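Local coordinates for protein Amy13K (Eubacterium rectale DSM 17629, PDB 6B3P) that binds starch-type glucans such as maltoheptaose through two family 26 carbohydrate-binding modules of a surface-anchored alpha-amylase, at residues W44-L49 / S184-L189. Residues are numbered along the deposited sequence; the frame is centred on the assembly and turned at random.
Sequences WYTMHL and STSTEL. With FMT (formic acid), chain S; EDO (1,2-ethanediol), chain L.
His-48 turns its CG anti to the carbonyl carbon (chi1 -66°), which stands the imidazole off strand 44-50 toward the turn at 184-187. From that turn Ser-186 answers with a hydroxyl tucked between its own backbone N and carbonyl carbon (chi1 58°). The two groups meet in one hydrogen bond, His-48 NE2 to Ser-186 OG at 2.7 Å, and either end could be the donor. The serine oxygen arrives at the edge of the ring, near its plane. Ser-184 comes to the same edge: its OG lies 3.4 Å from CE1 of His-48, so both serine oxygens gather along the CE1-NE2 end of the ring's edge.

Ser-184 also shapes the loop that presents them. Its OG accepts the backbone N-H of Ser-186 at 3.2 Å with an N-H...O angle of 154°, an ST turn that ties the first serine to the second. Thr-187 OG1 donates to Ser-184 O at 3.1 Å, from above the carbonyl plane, and also bonds to the backbone N of Thr-183. Thr-46 adds only a light touch, CG2 to Ser-186 OG at 4.1 Å, while its OG1 bonds to Thr-38 and Asn-6.

On strand 44-50, the backbone N of His-48 gives a nearly straight bond to O1 of a formic acid molecule, probably from the crystallisation liquor, 2.7 Å long, and its other oxygen, O2, lies 3.4 Å from the ring's CD2. A second formic acid lies about 3 Å from the Ser-186 side chain. Thr-185 OG1 hydrogen-bonds Glu-84 on strand 82-87, in the same sheet as strand 44-50.

The contact joins the two starch-binding modules well away from their glycan sites, and it buries just 114 Å² in all. Between these two segments the one polar link is the imidazole-hydroxyl bond; this point of the interface rests on polar chemistry more than on greasy packing, and its strength may vary with the protonation of His-48.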
# COMPACT_ATOMS: atom_id res chain seq x y z
N TRP A 44 1.17 15.44 5.24
CA TRP A 44 0.81 14.13 5.79
C TRP A 44 1.97 13.14 5.68
O TRP A 44 2.80 13.23 4.78
CB TRP A 44 -0.41 13.56 5.06
CG TRP A 44 -1.69 14.27 5.35
CD1 TRP A 44 -2.14 15.42 4.78
CD2 TRP A 44 -2.71 13.86 6.28
NE1 TRP A 44 -3.37 15.76 5.29
CE2 TRP A 44 -3.74 14.82 6.21
CE3 TRP A 44 -2.85 12.78 7.15
CZ2 TRP A 44 -4.89 14.73 6.99
CZ3 TRP A 44 -3.99 12.69 7.93
CH2 TRP A 44 -5.00 13.66 7.84
N TYR A 45 2.00 12.20 6.62
CA TYR A 45 2.97 11.10 6.60
C TYR A 45 2.25 9.79 6.86
O TYR A 45 1.27 9.75 7.61
CB TYR A 45 4.07 11.33 7.64
CG TYR A 45 4.85 12.58 7.36
CD1 TYR A 45 4.36 13.82 7.74
CD2 TYR A 45 6.06 12.53 6.68
CE1 TYR A 45 5.06 14.97 7.47
CE2 TYR A 45 6.77 13.67 6.41
CZ TYR A 45 6.26 14.90 6.80
OH TYR A 45 6.98 16.05 6.53
N THR A 46 2.74 8.73 6.23
CA THR A 46 2.04 7.45 6.21
C THR A 46 2.97 6.29 6.53
O THR A 46 4.11 6.26 6.07
CB THR A 46 1.40 7.20 4.82
OG1 THR A 46 0.45 8.23 4.54
CG2 THR A 46 0.70 5.84 4.77
N MET A 47 2.47 5.35 7.33
CA MET A 47 3.16 4.08 7.56
C MET A 47 2.19 2.92 7.37
O MET A 47 1.00 3.03 7.66
CB MET A 47 3.77 4.03 8.96
CG MET A 47 2.77 4.06 10.11
SD MET A 47 2.15 2.44 10.60
CE MET A 47 3.57 1.76 11.44
N HIS A 48 2.72 1.81 6.86
CA HIS A 48 1.97 0.58 6.72
C HIS A 48 2.58 -0.49 7.61
O HIS A 48 3.78 -0.47 7.89
CB HIS A 48 1.94 0.11 5.27
CG HIS A 48 1.20 1.03 4.35
ND1 HIS A 48 -0.12 0.84 4.02
CD2 HIS A 48 1.60 2.15 3.70
CE1 HIS A 48 -0.51 1.81 3.20
NE2 HIS A 48 0.52 2.61 2.99
N LEU A 49 1.75 -1.43 8.04
CA LEU A 49 2.22 -2.49 8.92
C LEU A 49 1.29 -3.69 8.87
O LEU A 49 0.08 -3.55 8.68
CB LEU A 49 2.32 -1.98 10.36
CG LEU A 49 3.18 -2.80 11.33
CD1 LEU A 49 4.66 -2.62 11.01
CD2 LEU A 49 2.89 -2.42 12.77
N SER A 184 -6.39 -0.08 1.85
CA SER A 184 -6.14 1.29 2.28
C SER A 184 -6.09 2.22 1.08
O SER A 184 -6.16 1.77 -0.06
CB SER A 184 -4.84 1.38 3.07
OG SER A 184 -3.72 1.39 2.20
N THR A 185 -5.95 3.52 1.34
CA THR A 185 -5.87 4.52 0.28
C THR A 185 -4.52 4.49 -0.46
O THR A 185 -4.35 5.16 -1.47
CB THR A 185 -6.10 5.94 0.83
OG1 THR A 185 -5.20 6.18 1.93
CG2 THR A 185 -7.53 6.10 1.32
N SER A 186 -3.57 3.72 0.07
CA SER A 186 -2.26 3.60 -0.56
C SER A 186 -1.77 2.15 -0.53
O SER A 186 -0.68 1.85 -0.05
CB SER A 186 -1.25 4.51 0.14
OG SER A 186 -1.16 4.20 1.52
N THR A 187 -2.59 1.25 -1.07
CA THR A 187 -2.26 -0.17 -1.12
C THR A 187 -1.15 -0.42 -2.13
O THR A 187 -1.18 0.10 -3.25
CB THR A 187 -3.49 -1.01 -1.49
OG1 THR A 187 -4.53 -0.79 -0.54
CG2 THR A 187 -3.15 -2.51 -1.53
N GLU A 188 -0.17 -1.22 -1.74
CA GLU A 188 0.97 -1.53 -2.59
C GLU A 188 1.22 -3.04 -2.65
O GLU A 188 1.21 -3.71 -1.61
CB GLU A 188 2.22 -0.80 -2.10
CG GLU A 188 3.40 -0.88 -3.06
CD GLU A 188 4.58 -0.04 -2.61
OE1 GLU A 188 4.65 0.30 -1.41
OE2 GLU A 188 5.43 0.29 -3.46
N LEU A 189 1.45 -3.56 -3.85
CA LEU A 189 1.68 -4.99 -4.05
C LEU A 189 2.86 -5.24 -4.98
O LEU A 189 3.22 -4.40 -5.80
CB LEU A 189 0.43 -5.65 -4.63
CG LEU A 189 -0.85 -5.56 -3.79
CD1 LEU A 189 -2.05 -5.99 -4.62
CD2 LEU A 189 -0.73 -6.40 -2.54
C FMT S . 5.66 2.28 5.06
O1 FMT S . 5.30 1.93 6.18
O2 FMT S . 4.95 2.12 4.08
C1 EDO L . 5.16 18.66 7.95
O1 EDO L . 5.99 18.80 6.79
C2 EDO L . 5.13 19.98 8.73
O2 EDO L . 6.43 20.26 9.27